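Local coordinates for protein FACT-Spt16 (Cicer arietinum, PDB 5CE6) that probably binds histones H3-H4 as the N-terminal domain of a subunit of the FACT histone chaperone, which acts in transcription, at residues 111-114 and 118-121; 134-139 and 174-179; 332-337 and 361-366; 430-435 and 441-446. All blocks are in the same frame, centred on the assembly; numbering follows the deposited sequence.

Interaction 1 (111-114 and 118-121)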
loop_
_atom_site.group_PDB
_atom_site.type_symbol
_atom_site.label_atom_id
_atom_site.label_comp_id
_atom_site.label_asym_id
_atom_site.label_seq_id
_atom_site.Cartn_x
_atom_site.Cartn_y
_atom_site.Cartn_z
ATOM N N LYS A 111 7.520 -17.886 25.173
ATOM C CA LYS A 111 7.705 -19.308 24.890
ATOM C C LYS A 111 7.717 -19.616 23.379
ATOM O O LYS A 111 8.631 -20.293 22.899
ATOM C CB LYS A 111 6.696 -20.179 25.661
ATOM N N PRO A 112 6.728 -19.100 22.620
ATOM C CA PRO A 112 6.754 -19.315 21.166
ATOM C C PRO A 112 8.020 -18.797 20.481
ATOM O O PRO A 112 8.471 -19.410 19.512
ATOM C CB PRO A 112 5.544 -18.516 20.681
ATOM C CG PRO A 112 4.600 -18.562 21.834
ATOM C CD PRO A 112 5.461 -18.472 23.048
ATOM N N ALA A 113 8.576 -17.688 20.961
ATOM C CA ALA A 113 9.798 -17.147 20.363
ATOM C C ALA A 113 10.986 -18.057 20.665
ATOM O O ALA A 113 11.842 -18.283 19.810
ATOM C CB ALA A 113 10.067 -15.735 20.872
ATOM N N ARG A 114 11.041 -18.562 21.893
ATOM C CA ARG A 114 12.067 -19.525 22.272
ATOM C C ARG A 114 12.008 -20.762 21.385
ATOM O O ARG A 114 13.024 -21.213 20.858
ATOM C CB ARG A 114 11.886 -19.961 23.721
ATOM C CG ARG A 114 12.681 -19.159 24.722
ATOM C CD ARG A 114 12.846 -19.945 26.016
ATOM N NE ARG A 114 11.561 -20.413 26.523
ATOM C CZ ARG A 114 10.755 -19.688 27.292
ATOM N NH1 ARG A 114 11.106 -18.458 27.644
ATOM N NH2 ARG A 114 9.601 -20.188 27.709
ATOM N N GLY A 118 14.817 -19.787 18.854
ATOM C CA GLY A 118 15.791 -19.869 19.927
ATOM C C GLY A 118 16.106 -18.532 20.577
ATOM O O GLY A 118 17.175 -18.367 21.177
ATOM N N VAL A 119 15.184 -17.580 20.481
ATOM C CA VAL A 119 15.434 -16.261 21.069
ATOM C C VAL A 119 14.700 -15.998 22.385
ATOM O O VAL A 119 13.608 -16.518 22.629
ATOM C CB VAL A 119 15.139 -15.105 20.085
ATOM C CG1 VAL A 119 15.922 -15.290 18.796
ATOM C CG2 VAL A 119 13.644 -14.990 19.807
ATOM N N GLU A 120 15.319 -15.166 23.217
ATOM C CA GLU A 120 14.755 -14.752 24.485
ATOM C C GLU A 120 14.140 -13.367 24.330
ATOM O O GLU A 120 14.833 -12.409 24.002
ATOM C CB GLU A 120 15.870 -14.708 25.526
ATOM C CG GLU A 120 15.443 -14.399 26.936
ATOM C CD GLU A 120 16.639 -14.244 27.857
ATOM O OE1 GLU A 120 17.779 -14.209 27.338
ATOM O OE2 GLU A 120 16.438 -14.151 29.088
ATOM N N ILE A 121 12.835 -13.261 24.544
ATOM C CA ILE A 121 12.182 -11.957 24.552
ATOM C C ILE A 121 12.382 -11.247 25.884
ATOM O O ILE A 121 12.090 -11.799 26.943
ATOM C CB ILE A 121 10.696 -12.090 24.247
ATOM C CG1 ILE A 121 10.532 -12.534 22.797
ATOM C CG2 ILE A 121 9.975 -10.778 24.500
ATOM C CD1 ILE A 121 9.123 -12.607 22.345
#
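I121 sets CG1 beside its backbone N (chi1 -68°) and then runs on extended, which brings CD1 to 3.6 Å from CB of A113 on the helix. V119, two residues earlier, reaches the same methyl: its CG2 stands between its own backbone N and carbonyl carbon (chi1 -55°) and comes 3.8 Å from A113 CB. The small A113 side chain thus meets two branched ones that follow it in sequence, at the point where helix 110-117 gives way to strand 120-125. G118 makes the exit. It is the first residue to leave helical geometry and does so with positive phi (73°), a conformation that favours glycine. Its N gives a weak hydrogen bond to R114 O at 3.0 Å, and V119 N gives another weak one to A113 O at 3.5 Å. R114 turns outward, yet its CG still lies 3.5 Å from V119 O, and a CA-H...O contact joins R114 CA to that same oxygen at 3.4 Å. Behind the apolar cluster stand F29 and Y37 of helix 26-42 and I94 of the neighbouring strand. The two backbone bonds across the contact, to A113 O and R114 O, are both weak, so the turn from helix to strand appears to rest largely on the buried apolar side chains and on the glycine that permits it.

Interaction 2 (134-139 and 174-179)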
loop_
_atom_site.group_PDB
_atom_site.type_symbol
_atom_site.label_atom_id
_atom_site.label_comp_id
_atom_site.label_asym_id
_atom_site.label_seq_id
_atom_site.Cartn_x
_atom_site.Cartn_y
_atom_site.Cartn_z
ATOM N N SER A 134 16.875 5.161 30.203
ATOM C CA SER A 134 17.668 4.083 30.790
ATOM C C SER A 134 17.447 2.739 30.102
ATOM O O SER A 134 18.387 1.965 29.925
ATOM C CB SER A 134 17.405 3.964 32.293
ATOM O OG SER A 134 18.020 5.025 32.994
ATOM N N SER A 135 16.208 2.458 29.717
ATOM C CA SER A 135 15.909 1.218 29.007
ATOM C C SER A 135 16.541 1.188 27.620
ATOM O O SER A 135 16.974 0.139 27.158
ATOM C CB SER A 135 14.401 0.988 28.913
ATOM O OG SER A 135 13.857 0.713 30.191
ATOM N N MET A 136 16.598 2.338 26.956
ATOM C CA MET A 136 17.257 2.405 25.658
ATOM C C MET A 136 18.746 2.101 25.807
ATOM O O MET A 136 19.320 1.382 24.988
ATOM C CB MET A 136 17.050 3.771 25.006
ATOM C CG MET A 136 15.595 4.160 24.823
ATOM S SD MET A 136 15.423 5.754 23.972
ATOM C CE MET A 136 13.650 5.985 24.041
ATOM N N ASP A 137 19.366 2.640 26.859
ATOM C CA ASP A 137 20.777 2.374 27.127
ATOM C C ASP A 137 21.022 0.885 27.379
ATOM O O ASP A 137 22.019 0.326 26.928
ATOM C CB ASP A 137 21.274 3.190 28.328
ATOM C CG ASP A 137 21.327 4.682 28.046
ATOM O OD1 ASP A 137 21.342 5.069 26.861
ATOM O OD2 ASP A 137 21.363 5.468 29.020
ATOM N N ALA A 138 20.111 0.249 28.109
ATOM C CA ALA A 138 20.230 -1.180 28.398
ATOM C C ALA A 138 20.132 -1.999 27.112
ATOM O O ALA A 138 20.911 -2.928 26.890
ATOM C CB ALA A 138 19.166 -1.611 29.381
ATOM N N ILE A 139 19.162 -1.654 26.274
ATOM C CA ILE A 139 18.996 -2.321 24.986
ATOM C C ILE A 139 20.254 -2.157 24.126
ATOM O O ILE A 139 20.732 -3.115 23.511
ATOM C CB ILE A 139 17.757 -1.791 24.223
ATOM C CG1 ILE A 139 16.473 -2.115 24.989
ATOM C CG2 ILE A 139 17.698 -2.379 22.836
ATOM C CD1 ILE A 139 15.204 -1.679 24.280
ATOM N N ALA A 174 16.263 7.530 18.228
ATOM C CA ALA A 174 17.042 7.833 17.036
ATOM C C ALA A 174 18.334 8.545 17.409
ATOM O O ALA A 174 19.391 8.273 16.831
ATOM C CB ALA A 174 16.227 8.672 16.061
ATOM N N GLU A 175 18.253 9.445 18.388
ATOM C CA GLU A 175 19.429 10.178 18.851
ATOM C C GLU A 175 20.419 9.251 19.545
ATOM O O GLU A 175 21.630 9.389 19.381
ATOM C CB GLU A 175 19.030 11.331 19.781
ATOM C CG GLU A 175 20.204 12.202 20.220
ATOM C CD GLU A 175 19.809 13.647 20.495
ATOM O OE1 GLU A 175 18.651 13.888 20.906
ATOM O OE2 GLU A 175 20.660 14.542 20.291
ATOM N N LYS A 176 19.898 8.297 20.312
ATOM C CA LYS A 176 20.745 7.347 21.025
ATOM C C LYS A 176 21.419 6.336 20.092
ATOM O O LYS A 176 22.558 5.925 20.333
ATOM C CB LYS A 176 19.949 6.628 22.119
ATOM C CG LYS A 176 19.671 7.505 23.338
ATOM C CD LYS A 176 19.076 6.712 24.496
ATOM C CE LYS A 176 18.993 7.550 25.776
ATOM N NZ LYS A 176 20.327 7.855 26.345
ATOM N N LEU A 177 20.712 5.928 19.044
ATOM C CA LEU A 177 21.311 5.077 18.014
ATOM C C LEU A 177 22.392 5.856 17.280
ATOM O O LEU A 177 23.507 5.368 17.092
ATOM C CB LEU A 177 20.256 4.584 17.018
ATOM C CG LEU A 177 19.635 3.218 17.302
ATOM C CD1 LEU A 177 18.704 2.807 16.182
ATOM C CD2 LEU A 177 20.718 2.172 17.497
ATOM N N LYS A 178 22.046 7.073 16.873
ATOM C CA LYS A 178 22.978 7.949 16.181
ATOM C C LYS A 178 24.266 8.110 16.978
ATOM O O LYS A 178 25.369 7.990 16.436
ATOM C CB LYS A 178 22.337 9.318 15.948
ATOM N N ASN A 179 24.118 8.363 18.275
ATOM C CA ASN A 179 25.260 8.654 19.141
ATOM C C ASN A 179 26.015 7.415 19.632
ATOM O O ASN A 179 27.087 7.531 20.223
ATOM C CB ASN A 179 24.831 9.540 20.316
ATOM C CG ASN A 179 24.388 10.927 19.869
ATOM O OD1 ASN A 179 24.838 11.433 18.838
ATOM N ND2 ASN A 179 23.502 11.547 20.644
#
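The carboxylate of D137, the flat group of this contact, takes the ammonium of K176 on the syn side of OD1, with the donor 22° out of the carboxylate plane. The bond is one-sided: K176 NZ lies 3.0 Å from D137 OD1 but 3.7 Å from D137 OD2, so a single oxygen carries the salt bridge, and the two side chains cross at about a right angle. K176 spans the gap between the helices with an extended chain that bends only at its last torsion (chi4 -69°), and that bend turns NZ aside to the acid. Before the bend, its aliphatic part rests on M136: K176 CD is 3.6 Å from M136 CB and 3.8 Å from M136 SD. One lysine thus serves both characters of the opposite helix, its methylenes meeting a buried methionine and its charge an aspartate nearer the solvent. Shortening K176 to an alanine would remove the methylenes that lie against M136 CB and SD, and the D137 carboxylate would probably lose this partner. The helices approach to 7.6 Å between the CA atoms of M136 and K176. They are helix 133-145 and helix 168-179 of the N-terminal lobe, and beyond CB the methionine leads away between the helices and the mixed sheet, touching L169, L172 and W173 of the second helix, L97 of strand 93-98 and I86 of strand 85-89.

Interaction 3 (332-337 and 361-366)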
loop_
_atom_site.group_PDB
_atom_site.type_symbol
_atom_site.label_atom_id
_atom_site.label_comp_id
_atom_site.label_asym_id
_atom_site.label_seq_id
_atom_site.Cartn_x
_atom_site.Cartn_y
_atom_site.Cartn_z
ATOM N N LEU A 332 -5.160 3.832 -22.928
ATOM C CA LEU A 332 -4.828 3.581 -21.523
ATOM C C LEU A 332 -5.280 2.195 -21.083
ATOM O O LEU A 332 -4.544 1.488 -20.398
ATOM C CB LEU A 332 -5.448 4.643 -20.611
ATOM C CG LEU A 332 -5.087 4.430 -19.134
ATOM C CD1 LEU A 332 -3.583 4.626 -18.965
ATOM C CD2 LEU A 332 -5.851 5.419 -18.256
ATOM N N LEU A 333 -6.499 1.817 -21.453
ATOM C CA LEU A 333 -7.007 0.493 -21.110
ATOM C C LEU A 333 -6.137 -0.628 -21.692
ATOM O O LEU A 333 -5.804 -1.597 -20.995
ATOM C CB LEU A 333 -8.471 0.355 -21.560
ATOM C CG LEU A 333 -9.112 -1.024 -21.389
ATOM C CD1 LEU A 333 -9.051 -1.488 -19.937
ATOM C CD2 LEU A 333 -10.547 -0.966 -21.863
ATOM N N LYS A 334 -5.761 -0.493 -22.957
ATOM C CA LYS A 334 -4.944 -1.506 -23.625
ATOM C C LYS A 334 -3.561 -1.565 -22.967
ATOM O O LYS A 334 -2.988 -2.643 -22.788
ATOM C CB LYS A 334 -4.847 -1.179 -25.121
ATOM C CG LYS A 334 -4.091 -2.183 -25.966
ATOM C CD LYS A 334 -4.169 -1.760 -27.437
ATOM C CE LYS A 334 -3.321 -2.643 -28.334
ATOM N NZ LYS A 334 -3.491 -2.238 -29.766
ATOM N N ALA A 335 -3.043 -0.403 -22.579
ATOM C CA ALA A 335 -1.750 -0.344 -21.907
ATOM C C ALA A 335 -1.806 -0.976 -20.521
ATOM O O ALA A 335 -0.887 -1.701 -20.122
ATOM C CB ALA A 335 -1.248 1.089 -21.826
ATOM N N GLN A 336 -2.870 -0.685 -19.774
ATOM C CA GLN A 336 -3.019 -1.266 -18.442
ATOM C C GLN A 336 -3.138 -2.781 -18.527
ATOM O O GLN A 336 -2.555 -3.508 -17.720
ATOM C CB GLN A 336 -4.244 -0.697 -17.718
ATOM C CG GLN A 336 -4.239 -1.007 -16.194
ATOM C CD GLN A 336 -5.589 -1.467 -15.663
ATOM O OE1 GLN A 336 -6.491 -1.798 -16.426
ATOM N NE2 GLN A 336 -5.724 -1.500 -14.334
ATOM N N GLU A 337 -3.908 -3.258 -19.497
ATOM C CA GLU A 337 -4.066 -4.700 -19.695
ATOM C C GLU A 337 -2.732 -5.343 -20.062
ATOM O O GLU A 337 -2.482 -6.499 -19.713
ATOM C CB GLU A 337 -5.080 -4.995 -20.803
ATOM C CG GLU A 337 -6.524 -4.653 -20.467
ATOM C CD GLU A 337 -7.422 -4.644 -21.708
ATOM O OE1 GLU A 337 -6.919 -4.405 -22.833
ATOM O OE2 GLU A 337 -8.637 -4.873 -21.556
ATOM N N GLU A 361 3.294 3.753 -27.593
ATOM C CA GLU A 361 4.163 4.116 -28.721
ATOM C C GLU A 361 3.553 3.691 -30.060
ATOM O O GLU A 361 3.651 4.410 -31.063
ATOM C CB GLU A 361 5.567 3.519 -28.547
ATOM C CG GLU A 361 6.538 3.831 -29.693
ATOM C CD GLU A 361 6.925 5.303 -29.784
ATOM O OE1 GLU A 361 7.356 5.740 -30.879
ATOM O OE2 GLU A 361 6.810 6.019 -28.765
ATOM N N LYS A 362 2.906 2.529 -30.074
ATOM C CA LYS A 362 2.263 2.032 -31.290
ATOM C C LYS A 362 0.978 2.782 -31.643
ATOM O O LYS A 362 0.795 3.208 -32.785
ATOM C CB LYS A 362 1.976 0.525 -31.184
ATOM C CG LYS A 362 1.149 -0.030 -32.350
ATOM C CD LYS A 362 1.179 -1.551 -32.397
ATOM C CE LYS A 362 0.294 -2.099 -33.514
ATOM N NZ LYS A 362 0.623 -1.514 -34.846
ATOM N N ASP A 363 0.095 2.942 -30.662
ATOM C CA ASP A 363 -1.261 3.417 -30.923
ATOM C C ASP A 363 -1.427 4.936 -30.790
ATOM O O ASP A 363 -2.311 5.525 -31.420
ATOM C CB ASP A 363 -2.264 2.698 -30.011
ATOM C CG ASP A 363 -2.495 1.247 -30.404
ATOM O OD1 ASP A 363 -1.965 0.791 -31.443
ATOM O OD2 ASP A 363 -3.238 0.564 -29.673
ATOM N N ALA A 364 -0.580 5.566 -29.979
ATOM C CA ALA A 364 -0.650 7.016 -29.766
ATOM C C ALA A 364 0.698 7.615 -29.367
ATOM O O ALA A 364 0.876 8.030 -28.225
ATOM C CB ALA A 364 -1.685 7.337 -28.701
ATOM N N PRO A 365 1.651 7.666 -30.307
ATOM C CA PRO A 365 3.021 8.064 -29.963
ATOM C C PRO A 365 3.113 9.441 -29.304
ATOM O O PRO A 365 3.971 9.656 -28.444
ATOM C CB PRO A 365 3.739 8.048 -31.315
ATOM C CG PRO A 365 2.644 8.109 -32.344
ATOM C CD PRO A 365 1.516 7.350 -31.739
ATOM N N ASP A 366 2.214 10.349 -29.669
ATOM C CA ASP A 366 2.233 11.693 -29.101
ATOM C C ASP A 366 1.760 11.728 -27.645
ATOM O O ASP A 366 1.946 12.729 -26.952
ATOM C CB ASP A 366 1.404 12.644 -29.961
ATOM C CG ASP A 366 1.896 12.706 -31.397
ATOM O OD1 ASP A 366 3.123 12.579 -31.619
ATOM O OD2 ASP A 366 1.053 12.881 -32.304
#
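Helices 323-342 and 349-363 follow one another in the part of the chain related to the M24 metallopeptidases, whose shared architecture is the pita-bread fold, and K334 and D363 tie them at the surface. The lysine is stretched to full length, with CG anti to the backbone N (chi1 -177°) and every later torsion extended, so that NZ arrives 2.8 Å from D363 OD2. It uses the syn lone pair of that oxygen, in a salt bridge. D363 OD2 also lies 3.4 Å from K334 CD, and the two side chains cross at about a right angle. Lower down, K334 touches V359 of the second helix, while A335 packs on A356 and V359. D363 is the last residue of its helix before A364 leaves helical geometry. Were D363 a leucine, the K334 ammonium would probably lose its mate and be left near the like charge of K362, the two NZ atoms 6.6 Å apart, without this carboxylate close by. With one bond, an exposed lysine and little buried surface, this ion pair is likely to be weakened by solvent; the lysines may in turn ease the cost of a negative charge at a helix C-terminus.

Interaction 4 (430-435 and 441-446)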
loop_
_atom_site.group_PDB
_atom_site.type_symbol
_atom_site.label_atom_id
_atom_site.label_comp_id
_atom_site.label_asym_id
_atom_site.label_seq_id
_atom_site.Cartn_x
_atom_site.Cartn_y
_atom_site.Cartn_z
ATOM N N ALA A 430 -6.959 1.586 -12.318
ATOM C CA ALA A 430 -6.231 0.767 -11.349
ATOM C C ALA A 430 -7.004 -0.479 -11.002
ATOM O O ALA A 430 -8.231 -0.448 -10.865
ATOM C CB ALA A 430 -5.905 1.554 -10.075
ATOM N N ASP A 431 -6.267 -1.573 -10.845
ATOM C CA ASP A 431 -6.833 -2.808 -10.312
ATOM C C ASP A 431 -5.877 -3.482 -9.349
ATOM O O ASP A 431 -4.675 -3.218 -9.376
ATOM C CB ASP A 431 -7.139 -3.790 -11.441
ATOM C CG ASP A 431 -8.369 -3.409 -12.226
ATOM O OD1 ASP A 431 -9.488 -3.724 -11.767
ATOM O OD2 ASP A 431 -8.220 -2.793 -13.287
ATOM N N THR A 432 -6.411 -4.392 -8.530
ATOM C CA THR A 432 -5.573 -5.208 -7.636
ATOM C C THR A 432 -5.445 -6.591 -8.245
ATOM O O THR A 432 -6.445 -7.208 -8.616
ATOM C CB THR A 432 -6.162 -5.308 -6.233
ATOM O OG1 THR A 432 -6.325 -3.987 -5.720
ATOM C CG2 THR A 432 -5.226 -6.076 -5.309
ATOM N N ILE A 433 -4.214 -7.064 -8.402
ATOM C CA ILE A 433 -4.028 -8.375 -9.035
ATOM C C ILE A 433 -3.189 -9.291 -8.151
ATOM O O ILE A 433 -2.318 -8.820 -7.414
ATOM C CB ILE A 433 -3.413 -8.267 -10.438
ATOM C CG1 ILE A 433 -1.931 -7.926 -10.359
ATOM C CG2 ILE A 433 -4.173 -7.248 -11.314
ATOM C CD1 ILE A 433 -1.250 -8.023 -11.711
ATOM N N ILE A 434 -3.465 -10.593 -8.224
ATOM C CA ILE A 434 -2.740 -11.572 -7.418
ATOM C C ILE A 434 -1.948 -12.449 -8.366
ATOM O O ILE A 434 -2.495 -12.957 -9.336
ATOM C CB ILE A 434 -3.699 -12.485 -6.631
ATOM C CG1 ILE A 434 -4.731 -11.651 -5.871
ATOM C CG2 ILE A 434 -2.913 -13.408 -5.686
ATOM C CD1 ILE A 434 -4.218 -11.059 -4.621
ATOM N N ILE A 435 -0.654 -12.615 -8.108
ATOM C CA ILE A 435 0.162 -13.449 -8.986
ATOM C C ILE A 435 0.146 -14.867 -8.464
ATOM O O ILE A 435 0.744 -15.158 -7.438
ATOM C CB ILE A 435 1.637 -13.004 -9.055
ATOM C CG1 ILE A 435 1.740 -11.509 -9.393
ATOM C CG2 ILE A 435 2.404 -13.879 -10.068
ATOM C CD1 ILE A 435 0.983 -11.080 -10.655
ATOM N N ASP A 441 -4.703 -13.245 -11.229
ATOM C CA ASP A 441 -6.093 -12.976 -10.869
ATOM C C ASP A 441 -6.330 -11.489 -10.698
ATOM O O ASP A 441 -5.698 -10.861 -9.857
ATOM C CB ASP A 441 -6.456 -13.673 -9.554
ATOM C CG ASP A 441 -6.385 -15.174 -9.650
ATOM O OD1 ASP A 441 -6.466 -15.701 -10.779
ATOM O OD2 ASP A 441 -6.255 -15.832 -8.592
ATOM N N VAL A 442 -7.245 -10.922 -11.479
ATOM C CA VAL A 442 -7.615 -9.520 -11.272
ATOM C C VAL A 442 -8.781 -9.545 -10.298
ATOM O O VAL A 442 -9.895 -9.887 -10.675
ATOM C CB VAL A 442 -8.042 -8.832 -12.566
ATOM C CG1 VAL A 442 -8.430 -7.370 -12.281
ATOM C CG2 VAL A 442 -6.909 -8.867 -13.580
ATOM N N VAL A 443 -8.523 -9.213 -9.039
ATOM C CA VAL A 443 -9.518 -9.444 -7.991
ATOM C C VAL A 443 -10.454 -8.250 -7.783
ATOM O O VAL A 443 -11.356 -8.296 -6.948
ATOM C CB VAL A 443 -8.888 -9.915 -6.653
ATOM C CG1 VAL A 443 -8.367 -11.336 -6.787
ATOM C CG2 VAL A 443 -7.776 -8.980 -6.202
ATOM N N THR A 444 -10.244 -7.192 -8.564
ATOM C CA THR A 444 -11.172 -6.066 -8.601
ATOM C C THR A 444 -11.924 -6.031 -9.930
ATOM O O THR A 444 -12.335 -4.964 -10.393
ATOM C CB THR A 444 -10.419 -4.733 -8.455
ATOM O OG1 THR A 444 -9.272 -4.757 -9.315
ATOM C CG2 THR A 444 -9.944 -4.534 -7.028
ATOM N N SER A 445 -12.093 -7.189 -10.557
ATOM C CA SER A 445 -12.861 -7.256 -11.797
ATOM C C SER A 445 -14.349 -7.029 -11.497
ATOM O O SER A 445 -14.968 -7.816 -10.789
ATOM C CB SER A 445 -12.659 -8.617 -12.469
ATOM O OG SER A 445 -13.112 -8.585 -13.812
ATOM N N ILE A 446 -14.921 -5.950 -12.030
ATOM C CA ILE A 446 -16.305 -5.589 -11.708
ATOM C C ILE A 446 -17.162 -5.332 -12.935
ATOM O O ILE A 446 -18.283 -4.822 -12.828
ATOM C CB ILE A 446 -16.380 -4.341 -10.823
ATOM C CG1 ILE A 446 -15.655 -3.164 -11.477
ATOM C CG2 ILE A 446 -15.810 -4.630 -9.448
ATOM C CD1 ILE A 446 -15.824 -1.859 -10.711
#
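I434 and D441 form an antiparallel hydrogen-bonded pair, I434 N to D441 O at 2.8 Å and D441 N to I434 O at 2.9 Å, while I433 and V442 make the adjoining non-hydrogen-bonded pair. One step on, V443 N bonds to T432 O at 2.9 Å. There the chain enters a type I turn, V442 to S445, and a side chain takes over from the backbone: T432 N gives its hydrogen to T444 OG1 at 3.0 Å. This is the beta hairpin of strands 424-435 and 440-442, the latter an outermost strand of a four-stranded antiparallel sheet. T444 OG1, placed between its own backbone N and carbonyl carbon (chi1 46°), also donates to the anti lone pair of D431 OD1 at 2.7 Å, so the hydroxyl is gripped from two neighbouring residues. D431 also forms salt bridges with R315 through OD1 and with K449 through OD2, and OD2 accepts a hydrogen bond from Q336. Among the apolar groups, I433 CG2 meets V442 CG2 at 3.9 Å on the face that carries these two residues. I434 CG1 meets V443 CG1 at 3.8 Å against helix 200-230, which supplies I203 against the isoleucine and A210 against the valine.

Overall arrangement
The four contacts come in series along the chain and fall into two groups. Interactions 1 and 2 lie in the N-terminal lobe, their centres about 23 Å apart without touching; strand 120-125, which interaction 1 joins to its preceding helix, is followed in the chain by helix 133-145 of interaction 2, and the strand is an edge strand of the mixed sheet on which that helix packs. Interactions 3 and 4, with centres about 20 Å apart, lie on the M24-like side of the chain and do touch: Q336 NE2 reaches D431 OD2 at 3.0 Å, linking helix 323-342 to the hairpin. Centres of interactions 2 and 3 are about 53 Å apart on opposite sides of the chain's centre, consistent with two lobes, each holding its own local contacts.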